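Local coordinates for aeromonas extracellular serine protease (Aeromonas sobria, PDB 3WQB), which cleaves peptide bonds after paired basic residues, one of them lysine, and is a calcium-binding serine protease that probably acts as a virulence factor, at residues V76-D90 and A114-N128. The protein carries 1 engineered substitution. Residues are numbered along the deposited sequence; the frame is centred on the assembly and turned at random.
With CA (calcium ion), chain C.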
loop_
_atom_site.group_PDB
_atom_site.type_symbol
_atom_site.label_atom_id
_atom_site.label_comp_id
_atom_site.label_asym_id
_atom_site.label_seq_id
_atom_site.Cartn_x
_atom_site.Cartn_y
_atom_site.Cartn_z
ATOM N N VAL A 76 -3.058 3.027 -14.095
ATOM C CA VAL A 76 -2.389 3.876 -13.121
ATOM C C VAL A 76 -3.442 4.746 -12.456
ATOM O O VAL A 76 -3.970 5.690 -13.056
ATOM C CB VAL A 76 -1.275 4.705 -13.787
ATOM C CG1 VAL A 76 -0.625 5.636 -12.795
ATOM C CG2 VAL A 76 -0.228 3.769 -14.377
ATOM N N VAL A 77 -3.784 4.378 -11.227
ATOM C CA VAL A 77 -4.809 5.069 -10.450
ATOM C C VAL A 77 -4.052 6.037 -9.541
ATOM O O VAL A 77 -3.435 5.647 -8.559
ATOM C CB VAL A 77 -5.683 4.060 -9.668
ATOM C CG1 VAL A 77 -6.815 4.771 -8.929
ATOM C CG2 VAL A 77 -6.247 2.997 -10.620
ATOM N N ASP A 78 -4.050 7.308 -9.911
ATOM C CA ASP A 78 -3.095 8.237 -9.316
ATOM C C ASP A 78 -3.583 9.683 -9.474
ATOM O O ASP A 78 -4.783 9.915 -9.523
ATOM C CB ASP A 78 -1.709 7.999 -9.942
ATOM C CG ASP A 78 -0.569 8.304 -8.998
ATOM O OD1 ASP A 78 -0.319 9.497 -8.735
ATOM O OD2 ASP A 78 0.104 7.352 -8.538
ATOM N N ASP A 79 -2.670 10.654 -9.533
ATOM C CA ASP A 79 -3.074 12.061 -9.575
ATOM C C ASP A 79 -3.343 12.581 -10.987
ATOM O O ASP A 79 -3.776 13.718 -11.157
ATOM C CB ASP A 79 -2.048 12.942 -8.848
ATOM C CG ASP A 79 -0.732 13.084 -9.609
ATOM O OD1 ASP A 79 -0.574 12.491 -10.702
ATOM O OD2 ASP A 79 0.149 13.829 -9.118
ATOM N N GLY A 80 -3.117 11.738 -11.989
ATOM C CA GLY A 80 -3.128 12.195 -13.371
ATOM C C GLY A 80 -2.157 11.416 -14.229
ATOM O O GLY A 80 -1.395 10.583 -13.731
ATOM N N LEU A 81 -2.210 11.672 -15.530
ATOM C CA LEU A 81 -1.276 11.097 -16.483
ATOM C C LEU A 81 -1.267 11.993 -17.704
ATOM O O LEU A 81 -2.307 12.187 -18.337
ATOM C CB LEU A 81 -1.703 9.674 -16.873
ATOM C CG LEU A 81 -0.950 8.972 -18.017
ATOM C CD1 LEU A 81 0.563 9.010 -17.871
ATOM C CD2 LEU A 81 -1.448 7.530 -18.191
ATOM N N ALA A 82 -0.097 12.537 -18.028
ATOM C CA ALA A 82 0.053 13.379 -19.217
ATOM C C ALA A 82 0.141 12.467 -20.444
ATOM O O ALA A 82 1.230 12.089 -20.895
ATOM C CB ALA A 82 1.271 14.259 -19.095
ATOM N N ILE A 83 -1.027 12.104 -20.965
ATOM C CA ILE A 83 -1.139 11.093 -22.019
ATOM C C ILE A 83 -0.489 11.475 -23.350
ATOM O O ILE A 83 -0.225 10.597 -24.172
ATOM C CB ILE A 83 -2.606 10.639 -22.247
ATOM C CG1 ILE A 83 -3.520 11.833 -22.558
ATOM C CG2 ILE A 83 -3.101 9.817 -21.058
ATOM C CD1 ILE A 83 -4.821 11.444 -23.232
ATOM N N ALA A 84 -0.228 12.763 -23.558
ATOM C CA ALA A 84 0.457 13.208 -24.768
ATOM C C ALA A 84 1.985 13.333 -24.619
ATOM O O ALA A 84 2.664 13.746 -25.560
ATOM C CB ALA A 84 -0.144 14.513 -25.271
ATOM N N HIS A 85 2.529 12.968 -23.454
ATOM C CA HIS A 85 3.978 12.946 -23.264
ATOM C C HIS A 85 4.641 12.162 -24.387
ATOM O O HIS A 85 4.188 11.061 -24.717
ATOM C CB HIS A 85 4.332 12.275 -21.938
ATOM C CG HIS A 85 5.737 12.534 -21.490
ATOM N ND1 HIS A 85 6.839 11.988 -22.115
ATOM C CD2 HIS A 85 6.219 13.322 -20.503
ATOM C CE1 HIS A 85 7.936 12.409 -21.513
ATOM N NE2 HIS A 85 7.586 13.212 -20.525
ATOM N N PRO A 86 5.714 12.712 -24.981
ATOM C CA PRO A 86 6.322 12.038 -26.132
ATOM C C PRO A 86 6.900 10.658 -25.813
ATOM O O PRO A 86 7.019 9.811 -26.714
ATOM C CB PRO A 86 7.438 13.002 -26.573
ATOM C CG PRO A 86 7.658 13.919 -25.427
ATOM C CD PRO A 86 6.344 14.016 -24.703
ATOM N N ASP A 87 7.212 10.416 -24.539
ATOM C CA ASP A 87 7.768 9.127 -24.135
ATOM C C ASP A 87 6.737 8.227 -23.462
ATOM O O ASP A 87 7.102 7.198 -22.901
ATOM C CB ASP A 87 9.017 9.315 -23.255
ATOM C CG ASP A 87 10.110 8.296 -23.568
ATOM O OD1 ASP A 87 10.076 7.677 -24.663
ATOM O OD2 ASP A 87 11.027 8.123 -22.731
ATOM N N LEU A 88 5.458 8.608 -23.542
ATOM C CA LEU A 88 4.352 7.781 -23.029
ATOM C C LEU A 88 3.244 7.505 -24.040
ATOM O O LEU A 88 2.611 6.449 -23.994
ATOM C CB LEU A 88 3.719 8.400 -21.775
ATOM C CG LEU A 88 4.632 8.546 -20.555
ATOM C CD1 LEU A 88 3.958 9.386 -19.483
ATOM C CD2 LEU A 88 5.033 7.180 -19.991
ATOM N N ALA A 89 3.010 8.457 -24.943
ATOM C CA ALA A 89 1.829 8.449 -25.805
ATOM C C ALA A 89 1.630 7.151 -26.569
ATOM O O ALA A 89 0.510 6.644 -26.642
ATOM C CB ALA A 89 1.871 9.636 -26.770
ATOM N N ASP A 90 2.715 6.607 -27.124
ATOM C CA ASP A 90 2.611 5.369 -27.909
ATOM C C ASP A 90 2.083 4.192 -27.095
ATOM O O ASP A 90 1.561 3.226 -27.664
ATOM C CB ASP A 90 3.959 4.976 -28.521
ATOM C CG ASP A 90 4.394 5.885 -29.653
ATOM O OD1 ASP A 90 3.577 6.696 -30.140
ATOM O OD2 ASP A 90 5.575 5.772 -30.059
ATOM N N ALA A 114 2.598 15.780 -10.714
ATOM C CA ALA A 114 3.476 15.026 -11.622
ATOM C C ALA A 114 3.615 13.565 -11.221
ATOM O O ALA A 114 4.348 12.802 -11.848
ATOM C CB ALA A 114 4.867 15.677 -11.663
ATOM N N HIS A 115 2.920 13.185 -10.162
ATOM C CA HIS A 115 3.141 11.912 -9.511
ATOM C C HIS A 115 2.746 10.740 -10.421
ATOM O O HIS A 115 3.529 9.797 -10.620
ATOM C CB HIS A 115 2.344 11.946 -8.206
ATOM C CG HIS A 115 2.622 10.824 -7.267
ATOM N ND1 HIS A 115 1.851 9.682 -7.220
ATOM C CD2 HIS A 115 3.537 10.703 -6.278
ATOM C CE1 HIS A 115 2.297 8.891 -6.262
ATOM N NE2 HIS A 115 3.308 9.497 -5.660
ATOM N N GLY A 116 1.552 10.807 -10.991
ATOM C CA GLY A 116 1.025 9.730 -11.828
ATOM C C GLY A 116 1.814 9.560 -13.117
ATOM O O GLY A 116 1.989 8.443 -13.609
ATOM N N THR A 117 2.264 10.676 -13.684
ATOM C CA THR A 117 3.064 10.661 -14.898
ATOM C C THR A 117 4.438 10.050 -14.618
ATOM O O THR A 117 4.955 9.257 -15.412
ATOM C CB THR A 117 3.143 12.077 -15.488
ATOM O OG1 THR A 117 1.813 12.509 -15.802
ATOM C CG2 THR A 117 4.004 12.128 -16.746
ATOM N N SER A 118 5.009 10.393 -13.467
ATOM C CA SER A 118 6.280 9.799 -13.043
ATOM C C SER A 118 6.156 8.287 -12.808
ATOM O O SER A 118 7.001 7.511 -13.243
ATOM C CB SER A 118 6.809 10.510 -11.796
ATOM O OG SER A 118 7.103 11.876 -12.054
ATOM N N VAL A 119 5.098 7.887 -12.108
ATOM C CA VAL A 119 4.757 6.470 -11.921
ATOM C C VAL A 119 4.667 5.742 -13.264
ATOM O O VAL A 119 5.270 4.675 -13.452
ATOM C CB VAL A 119 3.416 6.345 -11.135
ATOM C CG1 VAL A 119 2.828 4.939 -11.209
ATOM C CG2 VAL A 119 3.615 6.746 -9.685
ATOM N N SER A 120 3.918 6.333 -14.199
ATOM C CA SER A 120 3.681 5.721 -15.491
ATOM C C SER A 120 4.959 5.448 -16.273
ATOM O O SER A 120 5.092 4.390 -16.886
ATOM C CB SER A 120 2.702 6.557 -16.320
ATOM O OG SER A 120 1.446 6.599 -15.665
ATOM N N GLY A 121 5.905 6.382 -16.220
ATOM C CA GLY A 121 7.172 6.223 -16.922
ATOM C C GLY A 121 8.031 5.097 -16.376
ATOM O O GLY A 121 8.716 4.413 -17.134
ATOM N N ILE A 122 8.020 4.916 -15.056
ATOM C CA ILE A 122 8.735 3.803 -14.450
ATOM C C ILE A 122 8.221 2.488 -15.052
ATOM O O ILE A 122 9.006 1.592 -15.382
ATOM C CB ILE A 122 8.608 3.832 -12.919
ATOM C CG1 ILE A 122 9.385 5.030 -12.360
ATOM C CG2 ILE A 122 9.076 2.509 -12.297
ATOM C CD1 ILE A 122 9.024 5.362 -10.926
ATOM N N ILE A 123 6.906 2.382 -15.205
ATOM C CA ILE A 123 6.320 1.176 -15.777
ATOM C C ILE A 123 6.607 1.017 -17.257
ATOM O O ILE A 123 7.071 -0.041 -17.690
ATOM C CB ILE A 123 4.793 1.124 -15.575
ATOM C CG1 ILE A 123 4.424 1.313 -14.104
ATOM C CG2 ILE A 123 4.230 -0.198 -16.089
ATOM C CD1 ILE A 123 2.947 1.390 -13.849
ATOM N N ALA A 124 6.335 2.063 -18.034
ATOM C CA ALA A 124 6.158 1.879 -19.468
ATOM C C ALA A 124 6.599 3.058 -20.341
ATOM O O ALA A 124 6.021 3.293 -21.404
ATOM C CB ALA A 124 4.704 1.501 -19.760
ATOM N N ALA A 125 7.638 3.783 -19.932
ATOM C CA ALA A 125 8.226 4.761 -20.855
ATOM C C ALA A 125 8.612 4.027 -22.140
ATOM O O ALA A 125 9.133 2.906 -22.108
ATOM C CB ALA A 125 9.422 5.472 -20.232
ATOM N N VAL A 126 8.347 4.672 -23.266
ATOM C CA VAL A 126 8.515 4.041 -24.572
ATOM C C VAL A 126 9.990 3.762 -24.875
ATOM O O VAL A 126 10.874 4.562 -24.542
ATOM C CB VAL A 126 7.862 4.920 -25.678
ATOM C CG1 VAL A 126 8.075 4.336 -27.071
ATOM C CG2 VAL A 126 6.383 5.061 -25.390
ATOM N N ASP A 127 10.254 2.600 -25.464
ATOM C CA ASP A 127 11.596 2.243 -25.897
ATOM C C ASP A 127 11.856 2.846 -27.279
ATOM O O ASP A 127 11.358 2.359 -28.291
ATOM C CB ASP A 127 11.731 0.724 -25.944
ATOM C CG ASP A 127 13.156 0.266 -26.154
ATOM O OD1 ASP A 127 14.088 1.056 -25.914
ATOM O OD2 ASP A 127 13.334 -0.910 -26.538
ATOM N N ASN A 128 12.612 3.934 -27.294
ATOM C CA ASN A 128 12.836 4.702 -28.519
ATOM C C ASN A 128 14.180 5.430 -28.404
ATOM O O ASN A 128 15.117 4.904 -27.793
ATOM C CB ASN A 128 11.654 5.653 -28.770
ATOM C CG ASN A 128 11.339 6.520 -27.563
ATOM O OD1 ASN A 128 12.162 6.659 -26.656
ATOM N ND2 ASN A 128 10.141 7.105 -27.542
HETATM CA CA CA C . 12.134 6.466 -24.269
HETATM O O HOH W 1 0.805 13.182 -13.196
HETATM O O HOH W 2 8.181 6.879 -29.679
#
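D78 and H115 form the Asp-His half of the predicted charge relay system. D78 directly follows strand 73-77, H115 is at the start of helix 115-124. H115 ND1 gives a nearly straight hydrogen bond (167°) to the syn lone pair of D78 OD1 at 2.7 Å. The oxygen lies at the ring edge, close to the ring plane. D79 N binds the same oxygen on its anti side, so two N-H groups hold the carboxylate. With chi1 of -170°, CG of H115 extends away from the backbone N and the ring reaches D78. The third position, A336, is changed in this structure.

D79 grips the first turn of the helix. D79 OD2 accepts from H115 N at 3.0 Å. G116 N meets D79 OD1 from above the carboxylate plane at 2.7 Å. G116, without a side chain, lets the two segments come close: G116 CA lies 3.2 Å from G80 O. The next residue, T117, accepts a hydrogen bond at OG1 from A82 N at 2.9 Å. The CD2 methyl of L88 packs over G121 CA, while V76 lies against V119, S120 and I123.

At the far end, calcium joins the segments. D87 binds it through both carboxylate oxygens, V126 through O and N128 through OD1. N128 ND2 also donates to D87 OD1 at 2.9 Å, with amide and carboxylate nearly coplanar. V126 N bonds to D87 O at 2.8 Å. N29, I130 and T132 complete the site. An aspartate just after a strand, helix-start histidine and nearby calcium loop are typical of the subtilisin fold.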